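Local coordinates for hypothetical protein Aq_1549 (Aquifex aeolicus, PDB 2E8F) that is uncharacterised but belongs to the OsmC family of peroxiredoxins, and so probably reduces organic hydroperoxides, at residues 96-101 against 124-129. Sequence-based numbering, arbitrary orientation.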
loop_
_atom_site.group_PDB
_atom_site.type_symbol
_atom_site.label_atom_id
_atom_site.label_comp_id
_atom_site.label_asym_id
_atom_site.label_seq_id
_atom_site.Cartn_x
_atom_site.Cartn_y
_atom_site.Cartn_z
ATOM N N LYS A 96 21.126 2.270 -19.780
ATOM C CA LYS A 96 21.481 0.914 -19.364
ATOM C C LYS A 96 21.495 0.775 -17.843
ATOM O O LYS A 96 21.136 -0.273 -17.300
ATOM C CB LYS A 96 22.857 0.533 -19.908
ATOM C CG LYS A 96 23.961 1.463 -19.444
ATOM C CD LYS A 96 25.335 0.907 -19.755
ATOM C CE LYS A 96 26.400 1.934 -19.422
ATOM N NZ LYS A 96 26.182 2.531 -18.071
ATOM N N ALA A 97 21.930 1.830 -17.160
ATOM C CA ALA A 97 21.981 1.821 -15.703
ATOM C C ALA A 97 20.561 1.827 -15.147
ATOM O O ALA A 97 20.251 1.086 -14.210
ATOM C CB ALA A 97 22.749 3.035 -15.191
ATOM N N LEU A 98 19.698 2.662 -15.723
ATOM C CA LEU A 98 18.312 2.735 -15.271
ATOM C C LEU A 98 17.630 1.392 -15.512
ATOM O O LEU A 98 16.921 0.886 -14.645
ATOM C CB LEU A 98 17.556 3.852 -15.999
ATOM C CG LEU A 98 16.088 4.022 -15.584
ATOM C CD1 LEU A 98 16.011 4.273 -14.080
ATOM C CD2 LEU A 98 15.455 5.178 -16.348
ATOM N N GLU A 99 17.845 0.805 -16.687
ATOM C CA GLU A 99 17.243 -0.493 -16.980
ATOM C C GLU A 99 17.660 -1.533 -15.932
ATOM O O GLU A 99 16.826 -2.291 -15.431
ATOM C CB GLU A 99 17.650 -0.974 -18.377
ATOM C CG GLU A 99 17.250 -2.417 -18.663
ATOM C CD GLU A 99 17.495 -2.822 -20.104
ATOM O OE1 GLU A 99 18.531 -2.418 -20.669
ATOM O OE2 GLU A 99 16.659 -3.554 -20.669
ATOM N N GLN A 100 18.951 -1.570 -15.606
ATOM C CA GLN A 100 19.460 -2.510 -14.606
ATOM C C GLN A 100 18.812 -2.286 -13.243
ATOM O O GLN A 100 18.453 -3.239 -12.554
ATOM C CB GLN A 100 20.971 -2.359 -14.439
ATOM C CG GLN A 100 21.811 -2.904 -15.578
ATOM C CD GLN A 100 23.295 -2.804 -15.278
ATOM O OE1 GLN A 100 23.760 -3.275 -14.237
ATOM N NE2 GLN A 100 24.048 -2.192 -16.188
ATOM N N ALA A 101 18.687 -1.022 -12.851
ATOM C CA ALA A 101 18.095 -0.676 -11.562
ATOM C C ALA A 101 16.629 -1.093 -11.498
ATOM O O ALA A 101 16.182 -1.668 -10.504
ATOM C CB ALA A 101 18.223 0.817 -11.319
ATOM N N ILE A 124 5.994 -2.578 -17.330
ATOM C CA ILE A 124 7.051 -1.675 -16.899
ATOM C C ILE A 124 7.766 -1.001 -18.061
ATOM O O ILE A 124 8.016 -1.621 -19.095
ATOM C CB ILE A 124 8.084 -2.442 -16.054
ATOM C CG1 ILE A 124 7.379 -3.098 -14.864
ATOM C CG2 ILE A 124 9.181 -1.508 -15.581
ATOM C CD1 ILE A 124 8.273 -4.000 -14.044
ATOM N N SER A 125 8.087 0.277 -17.885
ATOM C CA SER A 125 8.798 1.034 -18.908
ATOM C C SER A 125 9.669 2.069 -18.218
ATOM O O SER A 125 9.441 2.408 -17.059
ATOM C CB SER A 125 7.818 1.733 -19.850
ATOM O OG SER A 125 7.067 2.723 -19.173
ATOM N N TRP A 126 10.671 2.571 -18.925
ATOM C CA TRP A 126 11.555 3.564 -18.336
ATOM C C TRP A 126 12.183 4.429 -19.413
ATOM O O TRP A 126 12.180 4.076 -20.592
ATOM C CB TRP A 126 12.647 2.869 -17.515
ATOM C CG TRP A 126 13.474 1.924 -18.322
ATOM C CD1 TRP A 126 14.592 2.224 -19.046
ATOM C CD2 TRP A 126 13.207 0.535 -18.553
ATOM N NE1 TRP A 126 15.037 1.106 -19.716
ATOM C CE2 TRP A 126 14.204 0.057 -19.432
ATOM C CE3 TRP A 126 12.219 -0.352 -18.105
ATOM C CZ2 TRP A 126 14.243 -1.271 -19.871
ATOM C CZ3 TRP A 126 12.257 -1.676 -18.542
ATOM C CH2 TRP A 126 13.265 -2.120 -19.417
ATOM N N GLU A 127 12.704 5.576 -19.002
ATOM C CA GLU A 127 13.349 6.484 -19.932
ATOM C C GLU A 127 14.226 7.443 -19.158
ATOM O O GLU A 127 13.962 7.743 -17.994
ATOM C CB GLU A 127 12.311 7.273 -20.732
ATOM C CG GLU A 127 11.523 8.279 -19.912
ATOM C CD GLU A 127 10.582 9.111 -20.767
ATOM O OE1 GLU A 127 9.699 8.525 -21.425
ATOM O OE2 GLU A 127 10.724 10.352 -20.778
ATOM N N VAL A 128 15.281 7.916 -19.805
ATOM C CA VAL A 128 16.173 8.854 -19.160
ATOM C C VAL A 128 16.104 10.197 -19.864
ATOM O O VAL A 128 15.842 10.280 -21.064
ATOM C CB VAL A 128 17.636 8.360 -19.188
ATOM C CG1 VAL A 128 17.750 7.026 -18.479
ATOM C CG2 VAL A 128 18.118 8.241 -20.624
ATOM N N LYS A 129 16.313 11.249 -19.091
ATOM C CA LYS A 129 16.333 12.602 -19.609
ATOM C C LYS A 129 17.698 13.097 -19.185
ATOM O O LYS A 129 17.932 13.355 -18.005
ATOM C CB LYS A 129 15.228 13.445 -18.971
ATOM C CG LYS A 129 13.887 13.331 -19.672
ATOM C CD LYS A 129 13.935 13.995 -21.044
ATOM C CE LYS A 129 12.601 13.893 -21.770
ATOM N NZ LYS A 129 12.623 14.626 -23.071
#
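Leu98 drives its CD2 methyl into the strand between Trp126 and Val128, and this is the close-packed half of the contact. With CG anti to the backbone N (chi1 -179°), the side chain reaches out from the helix until Leu98 CD2 lies 3.8 Å from Trp126 CB and 3.6 Å from Val128 CG1. Leu98 CD2 also makes a van der Waals contact, 3.4 Å, with Glu127 O. A branched aliphatic residue suits this buried place, since Leu98 also touches Val50 of helix 34-56 and Ala89 of the neighbouring strand; the short, branched Val128 fits beside it. Trp126 and Val128 both point at the helix, whereas Glu127 between them points away and pairs with Lys86. The strand is an outer one of a mixed sheet within this chain, and 96-101 runs roughly antiparallel to 124-129 (axes at 148°), in the alpha/beta layering of the OsmC domain. On the partly exposed side, the broad indole of Trp126 spans the gap to the helix, and its NE1 hydrogen-bonds Glu95 OE2. Glu99 CA sits over one face of the five-membered ring, toward its rim, in a CH-pi contact. Glutamate suits this edge because its aliphatic part can skirt the ring: Glu99 CG passes the rim 3.4 Å from Trp126 CZ2. The carboxylate, tilted 44° to the indole, brings Glu99 OE2 to 3.4 Å from Trp126 CZ2 and forms a weak, long ion pair with Lys103. Replacing Trp126 by alanine would probably remove the ring face under Glu99 CA and leave the Glu95 carboxylate without its N-H partner.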